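Local coordinates for protein alpha-rhamnosidase (Dictyoglomus thermophilum, PDB 6I60) that probably hydrolyses terminal non-reducing alpha-L-rhamnose residues from alpha-L-rhamnosides, as a glycoside hydrolase with a six-hairpin glycosidase domain, at residues G219-K224 with Y527-N532; M504-D509 with P550-Y555; D509-A514 with Y565-W570; D558-T563 with G760-R765. All coordinates share one frame; numbering follows the deposited sequence.

Contact 1. Residues G219-K224 with Y527-N532; sequences GQTDYK and YRKYLN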
loop_
_atom_site.group_PDB
_atom_site.type_symbol
_atom_site.label_atom_id
_atom_site.label_comp_id
_atom_site.label_asym_id
_atom_site.label_seq_id
_atom_site.Cartn_x
_atom_site.Cartn_y
_atom_site.Cartn_z
ATOM N N GLY A 219 13.086 1.050 3.602
ATOM C CA GLY A 219 11.760 1.387 4.066
ATOM C C GLY A 219 11.734 1.810 5.525
ATOM O O GLY A 219 12.604 1.468 6.325
ATOM N N GLN A 220 10.700 2.570 5.867
ATOM C CA GLN A 220 10.539 3.077 7.223
ATOM C C GLN A 220 10.027 1.965 8.130
ATOM O O GLN A 220 8.943 1.417 7.901
ATOM C CB GLN A 220 9.582 4.267 7.233
ATOM C CG GLN A 220 9.906 5.328 6.199
ATOM C CD GLN A 220 8.977 6.520 6.283
ATOM O OE1 GLN A 220 8.146 6.613 7.190
ATOM N NE2 GLN A 220 9.110 7.442 5.337
ATOM N N THR A 221 10.808 1.631 9.154
ATOM C CA THR A 221 10.408 0.673 10.172
ATOM C C THR A 221 10.897 1.172 11.522
ATOM O O THR A 221 11.613 2.173 11.617
ATOM C CB THR A 221 10.973 -0.729 9.905
ATOM O OG1 THR A 221 12.354 -0.629 9.535
ATOM C CG2 THR A 221 10.199 -1.420 8.794
ATOM N N ASP A 222 10.500 0.467 12.576
ATOM C CA ASP A 222 11.056 0.715 13.903
ATOM C C ASP A 222 12.492 0.206 13.909
ATOM O O ASP A 222 12.742 -0.985 14.119
ATOM C CB ASP A 222 10.216 0.033 14.976
ATOM C CG ASP A 222 10.685 0.362 16.381
ATOM O OD1 ASP A 222 11.759 0.987 16.519
ATOM O OD2 ASP A 222 9.980 -0.003 17.346
ATOM N N TYR A 223 13.445 1.110 13.665
ATOM C CA TYR A 223 14.838 0.706 13.499
ATOM C C TYR A 223 15.416 0.075 14.759
ATOM O O TYR A 223 16.428 -0.629 14.677
ATOM C CB TYR A 223 15.686 1.907 13.071
ATOM C CG TYR A 223 15.188 2.595 11.817
ATOM C CD1 TYR A 223 15.310 1.989 10.572
ATOM C CD2 TYR A 223 14.590 3.848 11.879
ATOM C CE1 TYR A 223 14.853 2.614 9.423
ATOM C CE2 TYR A 223 14.129 4.480 10.736
ATOM C CZ TYR A 223 14.263 3.859 9.512
ATOM O OH TYR A 223 13.806 4.485 8.374
ATOM N N LYS A 224 14.795 0.305 15.918
ATOM C CA LYS A 224 15.259 -0.347 17.137
ATOM C C LYS A 224 14.865 -1.819 17.169
ATOM O O LYS A 224 15.527 -2.622 17.836
ATOM C CB LYS A 224 14.706 0.378 18.363
ATOM C CG LYS A 224 15.599 1.495 18.880
ATOM C CD LYS A 224 14.949 2.221 20.047
ATOM C CE LYS A 224 15.877 3.270 20.632
ATOM N NZ LYS A 224 15.130 4.260 21.455
ATOM N N TYR A 527 1.428 -5.136 2.323
ATOM C CA TYR A 527 0.753 -5.337 3.599
ATOM C C TYR A 527 1.467 -6.367 4.463
ATOM O O TYR A 527 1.417 -6.278 5.695
ATOM C CB TYR A 527 -0.701 -5.743 3.362
ATOM C CG TYR A 527 -1.584 -4.575 2.992
ATOM C CD1 TYR A 527 -1.387 -3.325 3.562
ATOM C CD2 TYR A 527 -2.610 -4.719 2.068
ATOM C CE1 TYR A 527 -2.186 -2.253 3.227
ATOM C CE2 TYR A 527 -3.418 -3.651 1.725
ATOM C CZ TYR A 527 -3.200 -2.421 2.308
ATOM O OH TYR A 527 -3.999 -1.353 1.971
ATOM N N ARG A 528 2.131 -7.346 3.844
ATOM C CA ARG A 528 2.904 -8.312 4.616
ATOM C C ARG A 528 4.030 -7.626 5.377
ATOM O O ARG A 528 4.322 -7.980 6.526
ATOM C CB ARG A 528 3.456 -9.398 3.694
ATOM C CG ARG A 528 2.491 -10.541 3.433
ATOM C CD ARG A 528 3.026 -11.472 2.358
ATOM N NE ARG A 528 3.397 -12.777 2.898
ATOM C CZ ARG A 528 4.621 -13.292 2.832
ATOM N NH1 ARG A 528 5.601 -12.614 2.249
ATOM N NH2 ARG A 528 4.865 -14.489 3.350
ATOM N N LYS A 529 4.672 -6.636 4.752
ATOM C CA LYS A 529 5.689 -5.857 5.448
ATOM C C LYS A 529 5.070 -4.991 6.537
ATOM O O LYS A 529 5.638 -4.853 7.626
ATOM C CB LYS A 529 6.462 -4.996 4.448
ATOM C CG LYS A 529 7.510 -4.093 5.077
ATOM C CD LYS A 529 7.115 -2.634 4.963
ATOM C CE LYS A 529 8.224 -1.720 5.453
ATOM N NZ LYS A 529 7.683 -0.577 6.239
ATOM N N TYR A 530 3.903 -4.400 6.263
ATOM C CA TYR A 530 3.260 -3.548 7.258
ATOM C C TYR A 530 2.694 -4.372 8.407
ATOM O O TYR A 530 2.702 -3.926 9.561
ATOM C CB TYR A 530 2.159 -2.711 6.607
ATOM C CG TYR A 530 1.594 -1.648 7.522
ATOM C CD1 TYR A 530 2.424 -0.706 8.120
ATOM C CD2 TYR A 530 0.233 -1.590 7.797
ATOM C CE1 TYR A 530 1.913 0.269 8.961
ATOM C CE2 TYR A 530 -0.287 -0.618 8.638
ATOM C CZ TYR A 530 0.557 0.308 9.217
ATOM O OH TYR A 530 0.045 1.274 10.053
ATOM N N LEU A 531 2.189 -5.573 8.109
ATOM C CA LEU A 531 1.722 -6.458 9.170
ATOM C C LEU A 531 2.854 -6.826 10.116
ATOM O O LEU A 531 2.627 -7.006 11.319
ATOM C CB LEU A 531 1.094 -7.715 8.569
ATOM C CG LEU A 531 -0.389 -7.611 8.209
ATOM C CD1 LEU A 531 -0.905 -8.932 7.660
ATOM C CD2 LEU A 531 -1.198 -7.171 9.420
ATOM N N ASN A 532 4.075 -6.942 9.595
ATOM C CA ASN A 532 5.226 -7.146 10.466
ATOM C C ASN A 532 5.485 -5.916 11.325
ATOM O O ASN A 532 5.871 -6.039 12.492
ATOM C CB ASN A 532 6.463 -7.490 9.636
ATOM C CG ASN A 532 6.459 -8.924 9.149
ATOM O OD1 ASN A 532 5.813 -9.793 9.736
ATOM N ND2 ASN A 532 7.184 -9.180 8.068
#
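Lys529 reaches from helix 524-535 to the loop 219-224, where its NZ donates a hydrogen bond to Gln220 O, 2.9 Å away. The ammonium group meets this carbonyl from above its plane, 37° out of it, at a C=O...N angle of 143°. The tight part of the contact is this one lysine tail: Thr221 CG2 lies 3.7 Å from Lys529 NZ and 3.9 Å from Lys529 CE, so a methyl covers one flank of the charged end. Lys529 CG stands anti to the backbone N (chi1 177°), which sends the chain off the helix, and bends at chi2 and chi4 swing NZ onto the loop. The buried ammonium forms a salt bridge with Asp533, one turn on, and also hydrogen-bonds to Ser492 O. A methionine in its place would probably leave Gln220 O and Ser492 O without this donor and Asp533 without its counter-charge. Past Thr221 the loop turns away from the helix into an Asx turn, Asp222 OD1 accepting from Lys224 N at 3.2 Å, and Lys224 itself is exposed. The contact joins a loop of the N-terminal family region to the hairpin-domain helix. That helix lays Leu531 against helix 564-576 and Tyr527 against helix 514-520, while Thr221 and Lys529 both touch Leu228 of strand 226-233.

Contact 2. Residues M504-D509 with P550-Y555; sequences MGWMGD and PYWSIY. With AE3 (2-(2-ethoxyethoxy)ethanol), chain H.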
loop_
_atom_site.group_PDB
_atom_site.type_symbol
_atom_site.label_atom_id
_atom_site.label_comp_id
_atom_site.label_asym_id
_atom_site.label_seq_id
_atom_site.Cartn_x
_atom_site.Cartn_y
_atom_site.Cartn_z
ATOM N N MET A 504 2.610 10.063 9.125
ATOM C CA MET A 504 2.761 8.897 9.979
ATOM C C MET A 504 1.878 7.753 9.488
ATOM O O MET A 504 0.963 7.936 8.681
ATOM C CB MET A 504 2.415 9.243 11.428
ATOM C CG MET A 504 3.441 10.126 12.118
ATOM S SD MET A 504 5.128 9.567 11.819
ATOM C CE MET A 504 6.063 10.865 12.624
ATOM N N GLY A 505 2.171 6.556 9.988
ATOM C CA GLY A 505 1.399 5.386 9.621
ATOM C C GLY A 505 0.203 5.166 10.523
ATOM O O GLY A 505 0.157 4.186 11.273
ATOM N N TRP A 506 -0.769 6.075 10.459
ATOM C CA TRP A 506 -1.958 5.963 11.292
ATOM C C TRP A 506 -2.738 4.701 10.940
ATOM O O TRP A 506 -3.043 4.447 9.771
ATOM C CB TRP A 506 -2.836 7.201 11.125
ATOM C CG TRP A 506 -2.302 8.409 11.835
ATOM C CD1 TRP A 506 -1.451 9.349 11.330
ATOM C CD2 TRP A 506 -2.585 8.807 13.181
ATOM N NE1 TRP A 506 -1.185 10.308 12.279
ATOM C CE2 TRP A 506 -1.871 9.998 13.424
ATOM C CE3 TRP A 506 -3.371 8.271 14.206
ATOM C CZ2 TRP A 506 -1.919 10.661 14.648
ATOM C CZ3 TRP A 506 -3.419 8.930 15.418
ATOM C CH2 TRP A 506 -2.696 10.112 15.630
ATOM N N MET A 507 -3.066 3.914 11.966
ATOM C CA MET A 507 -3.669 2.603 11.748
ATOM C C MET A 507 -5.100 2.705 11.235
ATOM O O MET A 507 -5.538 1.847 10.460
ATOM C CB MET A 507 -3.628 1.797 13.043
ATOM C CG MET A 507 -2.250 1.279 13.399
ATOM S SD MET A 507 -1.931 -0.333 12.666
ATOM C CE MET A 507 -2.661 -1.408 13.904
ATOM N N GLY A 508 -5.843 3.731 11.654
ATOM C CA GLY A 508 -7.231 3.842 11.235
ATOM C C GLY A 508 -7.370 4.134 9.751
ATOM O O GLY A 508 -8.171 3.505 9.054
ATOM N N ASP A 509 -6.590 5.095 9.250
ATOM C CA ASP A 509 -6.661 5.437 7.835
ATOM C C ASP A 509 -6.229 4.272 6.956
ATOM O O ASP A 509 -6.777 4.082 5.863
ATOM C CB ASP A 509 -5.799 6.667 7.549
ATOM C CG ASP A 509 -6.074 7.806 8.511
ATOM O OD1 ASP A 509 -6.399 7.528 9.685
ATOM O OD2 ASP A 509 -5.966 8.979 8.092
ATOM N N PRO A 550 5.881 3.193 15.387
ATOM C CA PRO A 550 5.558 4.135 16.474
ATOM C C PRO A 550 6.624 5.209 16.670
ATOM O O PRO A 550 7.221 5.344 17.742
ATOM C CB PRO A 550 5.435 3.202 17.684
ATOM C CG PRO A 550 6.398 2.103 17.395
ATOM C CD PRO A 550 6.409 1.915 15.898
ATOM N N TYR A 551 6.874 5.992 15.617
ATOM C CA TYR A 551 7.689 7.190 15.781
ATOM C C TYR A 551 7.031 8.150 16.765
ATOM O O TYR A 551 7.713 8.809 17.558
ATOM C CB TYR A 551 7.916 7.866 14.430
ATOM C CG TYR A 551 8.478 6.940 13.373
ATOM C CD1 TYR A 551 9.766 6.431 13.482
ATOM C CD2 TYR A 551 7.719 6.572 12.269
ATOM C CE1 TYR A 551 10.283 5.582 12.520
ATOM C CE2 TYR A 551 8.227 5.721 11.301
ATOM C CZ TYR A 551 9.509 5.233 11.432
ATOM O OH TYR A 551 10.020 4.389 10.472
ATOM N N TRP A 552 5.704 8.237 16.723
ATOM C CA TRP A 552 4.911 8.865 17.770
ATOM C C TRP A 552 4.295 7.756 18.615
ATOM O O TRP A 552 3.514 6.944 18.105
ATOM C CB TRP A 552 3.817 9.753 17.179
ATOM C CG TRP A 552 4.307 10.964 16.447
ATOM C CD1 TRP A 552 5.585 11.439 16.401
ATOM C CD2 TRP A 552 3.518 11.858 15.654
ATOM N NE1 TRP A 552 5.640 12.575 15.627
ATOM C CE2 TRP A 552 4.384 12.853 15.156
ATOM C CE3 TRP A 552 2.162 11.914 15.316
ATOM C CZ2 TRP A 552 3.939 13.890 14.341
ATOM C CZ3 TRP A 552 1.722 12.946 14.507
ATOM C CH2 TRP A 552 2.607 13.920 14.028
ATOM N N SER A 553 4.649 7.710 19.896
ATOM C CA SER A 553 4.149 6.662 20.779
ATOM C C SER A 553 2.761 7.049 21.275
ATOM O O SER A 553 2.621 7.939 22.120
ATOM C CB SER A 553 5.108 6.437 21.945
ATOM O OG SER A 553 6.065 5.440 21.631
ATOM N N ILE A 554 1.735 6.388 20.751
ATOM C CA ILE A 554 0.355 6.594 21.191
ATOM C C ILE A 554 -0.180 5.226 21.600
ATOM O O ILE A 554 -0.719 4.470 20.787
ATOM C CB ILE A 554 -0.514 7.251 20.116
ATOM C CG1 ILE A 554 -0.102 8.710 19.929
ATOM C CG2 ILE A 554 -1.982 7.211 20.512
ATOM C CD1 ILE A 554 0.681 8.967 18.671
ATOM N N TYR A 555 -0.018 4.894 22.879
ATOM C CA TYR A 555 -0.497 3.652 23.454
ATOM C C TYR A 555 -1.442 3.943 24.613
ATOM O O TYR A 555 -1.171 4.840 25.417
ATOM C CB TYR A 555 0.664 2.789 23.967
ATOM C CG TYR A 555 1.545 2.176 22.902
ATOM C CD1 TYR A 555 2.688 2.829 22.457
ATOM C CD2 TYR A 555 1.252 0.929 22.364
ATOM C CE1 TYR A 555 3.506 2.265 21.494
ATOM C CE2 TYR A 555 2.064 0.355 21.401
ATOM C CZ TYR A 555 3.190 1.027 20.971
ATOM O OH TYR A 555 4.000 0.460 20.013
HETATM C C2 AE3 H . 5.792 2.223 24.704
HETATM O O2 AE3 H . 4.775 2.381 25.672
HETATM C C3 AE3 H . 5.004 3.457 26.558
HETATM C C4 AE3 H . 4.079 3.309 27.750
HETATM O O3 AE3 H . 2.760 3.107 27.288
HETATM C C5 AE3 H . 1.798 3.119 28.324
HETATM C C6 AE3 H . 0.409 3.160 27.716
HETATM O O4 AE3 H . -0.539 3.452 28.734
#
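Met504 spreads its side chain over one face of the Trp552 indole, the two crossing at about a right angle. Its CE sits 3.7 Å from the centroid of the five-membered ring, a CH-pi contact 20° off the normal, and comes within 3.5 Å of Trp552 NE1. SD stands farther off, 4.7 Å from the same centroid and only 6° from its normal, while CG covers the CE3 side. A bend at chi2 (-45°) turns SD toward Tyr551, which it meets obliquely in a second Met-aromatic contact, with Met504 CE 4.0 Å from Tyr551 CB. Gly505 then centres an inverse gamma turn. Trp506, at the N-cap position of helix 507-512, brings its CZ2 to the edge of the Trp552 ring, 4.3 Å from Trp552 CZ3; its NE1 bonds to Glu502. An alanine in place of Trp552 would probably leave the methionine methyl without its aromatic floor and open a gap beside Trp506. At the far end of 550-555, Tyr555 O lies 3.3 Å from C6 of AE3, 2-(2-ethoxyethoxy)ethanol, which is hydrogen-bonded to Lys539 NZ. A triethylene glycol, probably from the crystallisation liquor, lies close to Trp506 and bonds to Asp509 OD1, and may mark a pocket. The chemistry between the segments is thus apolar and sulfur-aromatic: dispersion and ring polarisability, with no charge involved, hold loop 550-555 to the approach of helix 507-512.

Contact 3. Residues D509-A514 with Y565-W570; sequences DAQLSA and YITIAW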
loop_
_atom_site.group_PDB
_atom_site.type_symbol
_atom_site.label_atom_id
_atom_site.label_comp_id
_atom_site.label_asym_id
_atom_site.label_seq_id
_atom_site.Cartn_x
_atom_site.Cartn_y
_atom_site.Cartn_z
ATOM N N ASP A 509 -6.590 5.095 9.250
ATOM C CA ASP A 509 -6.661 5.437 7.835
ATOM C C ASP A 509 -6.229 4.272 6.956
ATOM O O ASP A 509 -6.777 4.082 5.863
ATOM C CB ASP A 509 -5.799 6.667 7.549
ATOM C CG ASP A 509 -6.074 7.806 8.511
ATOM O OD1 ASP A 509 -6.399 7.528 9.685
ATOM O OD2 ASP A 509 -5.966 8.979 8.092
ATOM N N ALA A 510 -5.258 3.479 7.416
ATOM C CA ALA A 510 -4.797 2.340 6.632
ATOM C C ALA A 510 -5.822 1.215 6.614
ATOM O O ALA A 510 -5.912 0.476 5.627
ATOM C CB ALA A 510 -3.464 1.833 7.181
ATOM N N GLN A 511 -6.602 1.073 7.686
ATOM C CA GLN A 511 -7.585 -0.002 7.749
ATOM C C GLN A 511 -8.783 0.287 6.854
ATOM O O GLN A 511 -9.251 -0.598 6.128
ATOM C CB GLN A 511 -8.034 -0.210 9.195
ATOM C CG GLN A 511 -9.246 -1.114 9.349
ATOM C CD GLN A 511 -10.541 -0.338 9.497
ATOM O OE1 GLN A 511 -10.600 0.669 10.206
ATOM N NE2 GLN A 511 -11.588 -0.805 8.825
ATOM N N LEU A 512 -9.290 1.524 6.886
ATOM C CA LEU A 512 -10.510 1.850 6.155
ATOM C C LEU A 512 -10.284 1.899 4.650
ATOM O O LEU A 512 -11.226 1.682 3.879
ATOM C CB LEU A 512 -11.072 3.183 6.644
ATOM C CG LEU A 512 -11.579 3.200 8.086
ATOM C CD1 LEU A 512 -11.674 4.626 8.593
ATOM C CD2 LEU A 512 -12.922 2.491 8.198
ATOM N N SER A 513 -9.060 2.187 4.209
ATOM C CA SER A 513 -8.748 2.258 2.789
ATOM C C SER A 513 -8.007 1.024 2.287
ATOM O O SER A 513 -7.536 1.019 1.146
ATOM C CB SER A 513 -7.935 3.521 2.483
ATOM O OG SER A 513 -6.660 3.486 3.102
ATOM N N ALA A 514 -7.904 -0.023 3.108
ATOM C CA ALA A 514 -7.160 -1.209 2.695
ATOM C C ALA A 514 -7.886 -1.964 1.588
ATOM O O ALA A 514 -7.248 -2.507 0.680
ATOM C CB ALA A 514 -6.910 -2.119 3.897
ATOM N N TYR A 565 -4.766 -4.546 12.510
ATOM C CA TYR A 565 -3.948 -5.753 12.567
ATOM C C TYR A 565 -4.708 -6.957 12.024
ATOM O O TYR A 565 -4.231 -7.646 11.116
ATOM C CB TYR A 565 -3.485 -6.009 14.002
ATOM C CG TYR A 565 -2.303 -6.951 14.105
ATOM C CD1 TYR A 565 -1.533 -7.257 12.992
ATOM C CD2 TYR A 565 -1.959 -7.534 15.320
ATOM C CE1 TYR A 565 -0.453 -8.114 13.083
ATOM C CE2 TYR A 565 -0.882 -8.393 15.420
ATOM C CZ TYR A 565 -0.132 -8.680 14.298
ATOM O OH TYR A 565 0.943 -9.534 14.391
ATOM N N ILE A 566 -5.896 -7.227 12.567
ATOM C CA ILE A 566 -6.661 -8.383 12.115
ATOM C C ILE A 566 -7.377 -8.094 10.799
ATOM O O ILE A 566 -7.576 -9.006 9.988
ATOM C CB ILE A 566 -7.660 -8.826 13.196
ATOM C CG1 ILE A 566 -8.582 -7.670 13.567
ATOM C CG2 ILE A 566 -6.938 -9.313 14.432
ATOM C CD1 ILE A 566 -10.023 -8.053 13.568
ATOM N N THR A 567 -7.777 -6.843 10.564
ATOM C CA THR A 567 -8.536 -6.522 9.359
ATOM C C THR A 567 -7.672 -6.661 8.112
ATOM O O THR A 567 -8.054 -7.342 7.153
ATOM C CB THR A 567 -9.114 -5.109 9.458
ATOM O OG1 THR A 567 -10.150 -5.084 10.448
ATOM C CG2 THR A 567 -9.686 -4.668 8.118
ATOM N N ILE A 568 -6.499 -6.023 8.110
ATOM C CA ILE A 568 -5.617 -6.110 6.950
ATOM C C ILE A 568 -5.177 -7.551 6.727
ATOM O O ILE A 568 -5.089 -8.019 5.584
ATOM C CB ILE A 568 -4.416 -5.161 7.120
ATOM C CG1 ILE A 568 -4.889 -3.707 7.116
ATOM C CG2 ILE A 568 -3.393 -5.385 6.020
ATOM C CD1 ILE A 568 -3.810 -2.711 7.476
ATOM N N ALA A 569 -4.915 -8.283 7.810
ATOM C CA ALA A 569 -4.547 -9.688 7.673
ATOM C C ALA A 569 -5.697 -10.504 7.094
ATOM O O ALA A 569 -5.480 -11.375 6.243
ATOM C CB ALA A 569 -4.108 -10.252 9.022
ATOM N N TRP A 570 -6.927 -10.234 7.539
ATOM C CA TRP A 570 -8.082 -10.922 6.970
ATOM C C TRP A 570 -8.287 -10.545 5.509
ATOM O O TRP A 570 -8.759 -11.370 4.717
ATOM C CB TRP A 570 -9.338 -10.609 7.783
ATOM C CG TRP A 570 -10.588 -11.190 7.203
ATOM C CD1 TRP A 570 -11.513 -10.545 6.435
ATOM C CD2 TRP A 570 -11.052 -12.538 7.341
ATOM N NE1 TRP A 570 -12.524 -11.407 6.085
ATOM C CE2 TRP A 570 -12.266 -12.637 6.630
ATOM C CE3 TRP A 570 -10.561 -13.671 7.996
ATOM C CZ2 TRP A 570 -12.994 -13.823 6.557
ATOM C CZ3 TRP A 570 -11.286 -14.848 7.923
ATOM C CH2 TRP A 570 -12.489 -14.915 7.208
#
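Thr567 and Ile568 of helix 564-576 pack on Gln511, near the end of helix 507-512, and on Ala514, at the start of helix 514-520, all within the six-hairpin glycosidase domain, an (alpha/alpha)6 barrel. Along 565-570 the chain first looks elsewhere: Tyr565 bonds through OH to His585 ND1 and leans on helix 524-535, and Ile566 rests on helix 626-648. Thr567 then turns to helix 507-512. Its CG2, anti to the backbone N, meets Gln511 CG at 3.8 Å, the two side chains passing at a slant, and Gln511 CG lies 4.0 Å from Thr567 CB. The hydroxyl points another way, OG1 bonding to Thr563 O one turn back, so the threonine meets Gln511 through CG2 and CB. Ile568 follows. Its CG1-CD1 branch runs alongside the turn: CG1 is 4.1 Å from Ala514 CB, and CD1 is 4.2 Å from Ala510 O. The backbones come close, Gln511 CA and Ile568 CA 6.5 Å apart, consistent with the small Ala510 and Ala514 beside them. Between helices 507-512 and 514-520 the helical path is interrupted at Ser513, whose OG gives a 2.8 Å hydrogen bond to Asp509 O, tilted 20° from the carbonyl plane.

Contact 4. Residues D558-T563 with G760-R765; sequences DPAWST and GIVATR
The Trp561 indole is met obliquely from across the contact: Ile761 CD1 lies 3.5 Å from Trp561 CH2, the two side chains crossing at about a right angle. Val762 CG2 reaches the same benzo end more loosely, 4.5 Å from Trp561 CZ3. At the ring edge, in its plane, is Ala560 CB from the same turn, and Tyr610 meets the indole with its plane at about 45°. Ile761 puts CG1 between the backbone N and the carbonyl carbon (chi1 61°), which sends CD1 out to the tryptophan. Beside it Val762 CG2 touches Ala560 CB at 4.0 Å. These residues pair the short helix 559-562 with the start of helix 761-773, both in the six-hairpin glycosidase domain. Asp558 is the N-cap: OD1 accepts from Ala560 N at 2.8 Å with its anti lone pair. Its OD2 takes the backbone N-H groups of Lys609 and Tyr610. Asp558 O in turn receives Trp561 N and Ser562 N. Trp561 NE1 bonds to a bound triethylene glycol.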
loop_
_atom_site.group_PDB
_atom_site.type_symbol
_atom_site.label_atom_id
_atom_site.label_comp_id
_atom_site.label_asym_id
_atom_site.label_seq_id
_atom_site.Cartn_x
_atom_site.Cartn_y
_atom_site.Cartn_z
ATOM N N ASP A 558 -6.917 3.316 19.677
ATOM C CA ASP A 558 -8.362 3.310 19.523
ATOM C C ASP A 558 -8.800 1.998 18.876
ATOM O O ASP A 558 -8.133 1.507 17.960
ATOM C CB ASP A 558 -8.810 4.499 18.669
ATOM C CG ASP A 558 -10.316 4.714 18.696
ATOM O OD1 ASP A 558 -11.049 3.918 18.071
ATOM O OD2 ASP A 558 -10.766 5.688 19.334
ATOM N N PRO A 559 -9.897 1.395 19.341
ATOM C CA PRO A 559 -10.349 0.138 18.720
ATOM C C PRO A 559 -10.626 0.268 17.232
ATOM O O PRO A 559 -10.350 -0.669 16.473
ATOM C CB PRO A 559 -11.614 -0.206 19.516
ATOM C CG PRO A 559 -11.419 0.464 20.836
ATOM C CD PRO A 559 -10.685 1.739 20.537
ATOM N N ALA A 560 -11.155 1.412 16.788
ATOM C CA ALA A 560 -11.352 1.636 15.360
ATOM C C ALA A 560 -10.033 1.778 14.613
ATOM O O ALA A 560 -10.009 1.637 13.386
ATOM C CB ALA A 560 -12.210 2.880 15.130
ATOM N N TRP A 561 -8.944 2.059 15.325
ATOM C CA TRP A 561 -7.620 2.186 14.733
ATOM C C TRP A 561 -6.835 0.881 14.827
ATOM O O TRP A 561 -6.336 0.377 13.816
ATOM C CB TRP A 561 -6.852 3.322 15.421
ATOM C CG TRP A 561 -6.948 4.648 14.720
ATOM C CD1 TRP A 561 -5.909 5.411 14.271
ATOM C CD2 TRP A 561 -8.143 5.369 14.396
ATOM N NE1 TRP A 561 -6.383 6.559 13.684
ATOM C CE2 TRP A 561 -7.751 6.557 13.746
ATOM C CE3 TRP A 561 -9.507 5.126 14.589
ATOM C CZ2 TRP A 561 -8.672 7.497 13.290
ATOM C CZ3 TRP A 561 -10.418 6.061 14.135
ATOM C CH2 TRP A 561 -9.997 7.231 13.493
ATOM N N SER A 562 -6.737 0.313 16.031
ATOM C CA SER A 562 -5.952 -0.896 16.246
ATOM C C SER A 562 -6.535 -2.116 15.549
ATOM O O SER A 562 -5.855 -3.146 15.477
ATOM C CB SER A 562 -5.823 -1.175 17.743
ATOM O OG SER A 562 -5.084 -0.156 18.390
ATOM N N THR A 563 -7.764 -2.031 15.035
ATOM C CA THR A 563 -8.351 -3.142 14.296
ATOM C C THR A 563 -7.627 -3.428 12.987
ATOM O O THR A 563 -7.927 -4.440 12.344
ATOM C CB THR A 563 -9.826 -2.861 14.008
ATOM O OG1 THR A 563 -10.452 -4.050 13.511
ATOM C CG2 THR A 563 -9.960 -1.755 12.974
ATOM N N GLY A 760 -18.484 10.061 9.557
ATOM C CA GLY A 760 -17.048 10.241 9.526
ATOM C C GLY A 760 -16.364 9.178 8.691
ATOM O O GLY A 760 -16.967 8.541 7.823
ATOM N N ILE A 761 -15.075 8.977 8.972
ATOM C CA ILE A 761 -14.292 8.037 8.177
ATOM C C ILE A 761 -14.727 6.599 8.438
ATOM O O ILE A 761 -14.668 5.753 7.536
ATOM C CB ILE A 761 -12.788 8.231 8.447
ATOM C CG1 ILE A 761 -12.457 7.962 9.915
ATOM C CG2 ILE A 761 -12.354 9.635 8.072
ATOM C CD1 ILE A 761 -10.974 7.875 10.187
ATOM N N VAL A 762 -15.180 6.297 9.657
ATOM C CA VAL A 762 -15.523 4.921 10.007
ATOM C C VAL A 762 -16.831 4.509 9.344
ATOM O O VAL A 762 -16.899 3.489 8.648
ATOM C CB VAL A 762 -15.594 4.756 11.537
ATOM C CG1 VAL A 762 -16.343 3.481 11.898
ATOM C CG2 VAL A 762 -14.195 4.755 12.143
ATOM N N ALA A 763 -17.890 5.293 9.550
ATOM C CA ALA A 763 -19.206 4.918 9.053
ATOM C C ALA A 763 -19.354 5.116 7.550
ATOM O O ALA A 763 -20.206 4.463 6.937
ATOM C CB ALA A 763 -20.290 5.705 9.790
ATOM N N THR A 764 -18.553 5.996 6.939
ATOM C CA THR A 764 -18.600 6.136 5.487
ATOM C C THR A 764 -18.153 4.857 4.794
ATOM O O THR A 764 -18.624 4.549 3.694
ATOM C CB THR A 764 -17.734 7.311 5.031
ATOM O OG1 THR A 764 -18.008 8.456 5.846
ATOM C CG2 THR A 764 -18.019 7.656 3.577
ATOM N N ARG A 765 -17.253 4.101 5.426
ATOM C CA ARG A 765 -16.791 2.840 4.861
ATOM C C ARG A 765 -17.882 1.774 4.842
ATOM O O ARG A 765 -17.802 0.837 4.039
ATOM C CB ARG A 765 -15.575 2.341 5.648
ATOM C CG ARG A 765 -14.844 1.164 5.020
ATOM C CD ARG A 765 -14.910 -0.059 5.918
ATOM N NE ARG A 765 -14.454 -1.271 5.244
ATOM C CZ ARG A 765 -15.237 -2.066 4.521
ATOM N NH1 ARG A 765 -16.522 -1.774 4.370
ATOM N NH2 ARG A 765 -14.734 -3.150 3.948
#

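How the contacts relate
All four contacts are buried, but contacts 1 and 3 lie nearer the chain's centre than contacts 2 and 4, where Trp506 and Trp561 lie close to bound triethylene glycol, probably from the crystallisation liquor. Contact 1 alone spans two family regions and is the polar one, built on a lysine; the other three, within the hairpin domain, are apolar or sulfur-aromatic. Contacts 2 and 3 share Asp509 and helix 507-512, and the same helix touches contact 4 through Leu512 on Ile761 and Gly508 beside Trp561. Contacts 1 and 2 meet where Tyr551 OH probably hydrogen-bonds to Thr221 O. Contacts 1 and 3 meet through Tyr527 and Leu531, while contacts 1 and 4 do not touch.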